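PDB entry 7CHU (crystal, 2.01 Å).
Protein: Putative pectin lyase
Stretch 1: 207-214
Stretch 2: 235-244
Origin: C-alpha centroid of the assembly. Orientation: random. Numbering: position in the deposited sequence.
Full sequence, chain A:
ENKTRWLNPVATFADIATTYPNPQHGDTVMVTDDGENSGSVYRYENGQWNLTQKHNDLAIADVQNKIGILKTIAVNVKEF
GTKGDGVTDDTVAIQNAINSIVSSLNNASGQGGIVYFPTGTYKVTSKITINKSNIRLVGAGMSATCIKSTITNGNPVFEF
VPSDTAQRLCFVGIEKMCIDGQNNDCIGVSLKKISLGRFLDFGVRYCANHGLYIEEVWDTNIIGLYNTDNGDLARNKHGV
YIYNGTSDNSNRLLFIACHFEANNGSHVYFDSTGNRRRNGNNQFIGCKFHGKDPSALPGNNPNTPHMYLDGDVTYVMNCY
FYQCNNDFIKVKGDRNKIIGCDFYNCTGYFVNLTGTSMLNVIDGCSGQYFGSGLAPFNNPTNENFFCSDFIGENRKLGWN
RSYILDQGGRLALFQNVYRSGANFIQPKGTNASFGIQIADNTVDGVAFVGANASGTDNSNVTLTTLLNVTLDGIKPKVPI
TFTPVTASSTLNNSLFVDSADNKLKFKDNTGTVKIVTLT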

# COMPACT_ATOMS: atom_id res chain seq x y z
N CYS A 207 3.76 19.02 -20.52
CA CYS A 207 2.86 20.17 -20.48
C CYS A 207 3.60 21.32 -19.80
O CYS A 207 4.07 21.17 -18.67
N ALA A 208 3.68 22.48 -20.46
CA ALA A 208 4.45 23.58 -19.88
C ALA A 208 3.65 24.40 -18.87
O ALA A 208 4.23 25.23 -18.15
N ASN A 209 2.35 24.20 -18.79
CA ASN A 209 1.55 24.70 -17.67
C ASN A 209 1.50 23.57 -16.63
O ASN A 209 2.35 22.68 -16.65
N HIS A 210 0.56 23.61 -15.69
CA HIS A 210 0.44 22.51 -14.75
C HIS A 210 0.20 21.21 -15.51
O HIS A 210 -0.44 21.20 -16.57
N GLY A 211 0.73 20.11 -14.99
CA GLY A 211 0.47 18.82 -15.62
C GLY A 211 -0.95 18.40 -15.31
O GLY A 211 -1.76 18.18 -16.21
N LEU A 212 -1.25 18.32 -14.02
CA LEU A 212 -2.58 17.98 -13.53
C LEU A 212 -2.97 19.09 -12.56
O LEU A 212 -2.27 19.33 -11.57
N TYR A 213 -4.02 19.82 -12.88
CA TYR A 213 -4.53 20.88 -12.01
C TYR A 213 -5.78 20.37 -11.31
O TYR A 213 -6.66 19.77 -11.95
N ILE A 214 -5.84 20.60 -10.00
CA ILE A 214 -6.87 20.01 -9.15
C ILE A 214 -7.37 21.10 -8.22
O ILE A 214 -6.58 21.68 -7.46
N ARG A 235 7.18 30.33 -13.94
CA ARG A 235 5.81 30.78 -13.99
C ARG A 235 4.96 30.14 -12.93
O ARG A 235 3.72 30.22 -13.03
N ASN A 236 5.57 29.48 -11.96
CA ASN A 236 4.84 28.88 -10.84
C ASN A 236 3.87 27.78 -11.29
O ASN A 236 2.77 27.65 -10.75
N LYS A 237 4.28 27.01 -12.30
CA LYS A 237 3.52 25.86 -12.78
C LYS A 237 4.23 24.56 -12.40
O LYS A 237 5.47 24.48 -12.48
N HIS A 238 3.45 23.54 -12.00
CA HIS A 238 4.00 22.36 -11.33
C HIS A 238 3.41 21.07 -11.90
O HIS A 238 2.48 21.08 -12.72
N GLY A 239 4.01 19.94 -11.51
CA GLY A 239 3.56 18.66 -12.04
C GLY A 239 2.12 18.36 -11.69
O GLY A 239 1.31 18.05 -12.57
N VAL A 240 1.77 18.46 -10.41
CA VAL A 240 0.40 18.36 -9.91
C VAL A 240 0.18 19.55 -8.99
O VAL A 240 0.98 19.77 -8.07
N TYR A 241 -0.85 20.34 -9.24
CA TYR A 241 -1.16 21.51 -8.43
C TYR A 241 -2.53 21.28 -7.79
O TYR A 241 -3.53 21.14 -8.50
N ILE A 242 -2.56 21.23 -6.46
CA ILE A 242 -3.78 20.93 -5.72
C ILE A 242 -4.18 22.19 -4.95
O ILE A 242 -3.47 22.61 -4.03
N TYR A 243 -5.30 22.80 -5.34
CA TYR A 243 -5.77 24.07 -4.79
C TYR A 243 -7.06 23.86 -4.00
O TYR A 243 -7.91 23.05 -4.38
N ASN A 244 -7.22 24.57 -2.88
CA ASN A 244 -8.48 24.39 -2.18
C ASN A 244 -9.62 25.16 -2.85
O ASN A 244 -10.78 24.72 -2.80

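Strands 212-214 and 240-243 run parallel and in register, L212 beside V240, Y213 beside Y241 and I214 beside I242, so like-facing side chains line up in rungs. A ladder of backbone hydrogen bonds (L212 N to G239 O 3.0 Å, Y241 N to L212 O 2.9 Å, I214 N to Y241 O 2.8 Å, Y243 N to I214 O 2.7 Å) accompanies this register. On one face lie L212, I214, V240 and I242, all aliphatic. I214 (chi1 m, chi2 t) brings CD1 against two residues of the other strand, 3.9 Å from V240 CG1 and 4.1 Å from I242 CG1; I242 repeats the m, t rotamer. L212 (t, p) brings CD2 to 4.1 Å from CG1 of V240 (chi1 t).

Y213 and Y241 occupy the other face, both with chi1 t, and their rings meet obliquely, Y213 CE1 lying 3.8 Å from Y241 CD1. Y213 reaches on until its OH is 3.3 Å from CD2 of Y243, another t rotamer.

H210 is the hub of the loop region. Its CA-to-CB bond points sideways, but chi1 m and chi2 -53° bring the imidazole nearer the second stretch, where ND1 accepts a hydrogen bond from H238 N (3.1 Å) at the ring edge. The ring is also sandwiched: Y241 CB lies over one face, 3.7 Å from the H210 ring centroid, and K237 CD over the opposite face, 3.8 Å from that centroid. K237 (m, m, t, t) extends past the ring and brings CD to 3.4 Å from N209 OD1. That oxygen accepts from H210 N (2.9 Å), while water 1 donates to N209 OD1 (2.5 Å) and accepts from K237 NZ (3.0 Å), bridging the stretches. The CA-to-CB bond of H238 (chi1 m) points away, and its NE2 donates to N236 OD1 (2.9 Å). At G211 a CB would clash with G239 O.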

# COMPACT_ATOMS: atom_id res chain seq x y z
CB CYS A 207 1.58 19.84 -19.71
SG CYS A 207 0.62 18.53 -20.44
CB ALA A 208 5.02 24.46 -20.99
CB ASN A 209 0.19 25.16 -18.18
CG ASN A 209 -0.39 26.32 -17.39
OD1 ASN A 209 -0.79 26.15 -16.24
ND2 ASN A 209 -0.47 27.49 -18.01
CB HIS A 210 -0.73 22.74 -13.79
CG HIS A 210 -0.64 23.99 -12.96
ND1 HIS A 210 0.46 24.31 -12.19
CD2 HIS A 210 -1.55 24.97 -12.75
CE1 HIS A 210 0.22 25.44 -11.55
NE2 HIS A 210 -1.00 25.85 -11.87
CB LEU A 212 -2.56 16.60 -12.85
CG LEU A 212 -3.77 16.08 -12.09
CD1 LEU A 212 -4.93 15.88 -13.07
CD2 LEU A 212 -3.42 14.78 -11.38
CB TYR A 213 -4.85 22.15 -12.82
CG TYR A 213 -5.45 23.26 -11.97
CD1 TYR A 213 -4.64 24.04 -11.14
CD2 TYR A 213 -6.80 23.50 -11.97
CE1 TYR A 213 -5.18 25.03 -10.35
CE2 TYR A 213 -7.36 24.49 -11.18
CZ TYR A 213 -6.54 25.25 -10.37
OH TYR A 213 -7.09 26.23 -9.58
CB ILE A 214 -6.31 18.81 -8.34
CG1 ILE A 214 -5.91 17.66 -9.29
CG2 ILE A 214 -7.32 18.29 -7.30
CD1 ILE A 214 -5.20 16.48 -8.57
CB ARG A 235 5.21 30.50 -15.36
CG ARG A 235 5.75 31.34 -16.45
CD ARG A 235 5.44 30.68 -17.74
NE ARG A 235 6.52 30.98 -18.66
CZ ARG A 235 6.34 31.06 -19.97
NH1 ARG A 235 7.33 31.39 -20.79
NH2 ARG A 235 5.14 30.80 -20.47
CB ASN A 236 4.10 29.95 -10.04
CG ASN A 236 3.73 29.47 -8.69
OD1 ASN A 236 4.39 28.60 -8.14
ND2 ASN A 236 2.65 30.02 -8.12
CB LYS A 237 3.33 25.91 -14.30
CG LYS A 237 2.77 27.24 -14.80
CD LYS A 237 1.48 27.63 -14.12
CE LYS A 237 0.96 28.97 -14.66
NZ LYS A 237 -0.18 29.46 -13.85
CB HIS A 238 3.77 22.48 -9.81
CG HIS A 238 4.33 23.75 -9.23
ND1 HIS A 238 5.66 23.91 -8.94
CD2 HIS A 238 3.74 24.94 -8.94
CE1 HIS A 238 5.88 25.13 -8.47
NE2 HIS A 238 4.73 25.78 -8.46
CB VAL A 240 0.15 17.05 -9.14
CG1 VAL A 240 -1.32 17.00 -8.64
CG2 VAL A 240 0.45 15.86 -10.01
CB TYR A 241 -1.16 22.77 -9.29
CG TYR A 241 -1.11 24.09 -8.51
CD1 TYR A 241 -2.27 24.66 -7.97
CD2 TYR A 241 0.09 24.77 -8.35
CE1 TYR A 241 -2.21 25.89 -7.25
CE2 TYR A 241 0.15 25.99 -7.65
CZ TYR A 241 -0.99 26.53 -7.10
OH TYR A 241 -0.90 27.72 -6.42
CB ILE A 242 -3.60 19.74 -4.77
CG1 ILE A 242 -3.21 18.48 -5.58
CG2 ILE A 242 -4.88 19.54 -3.96
CD1 ILE A 242 -2.52 17.32 -4.77
CB TYR A 243 -6.01 25.05 -5.96
CG TYR A 243 -6.39 26.48 -5.61
CD1 TYR A 243 -5.82 27.13 -4.52
CD2 TYR A 243 -7.29 27.18 -6.40
CE1 TYR A 243 -6.17 28.45 -4.21
CE2 TYR A 243 -7.64 28.49 -6.11
CZ TYR A 243 -7.08 29.13 -5.01
OH TYR A 243 -7.41 30.43 -4.72
CB ASN A 244 -8.35 24.76 -0.68
CG ASN A 244 -7.79 26.18 -0.43
OD1 ASN A 244 -7.21 26.84 -1.29
ND2 ASN A 244 -7.94 26.62 0.81
O HOH W 1 -2.35 27.62 -14.89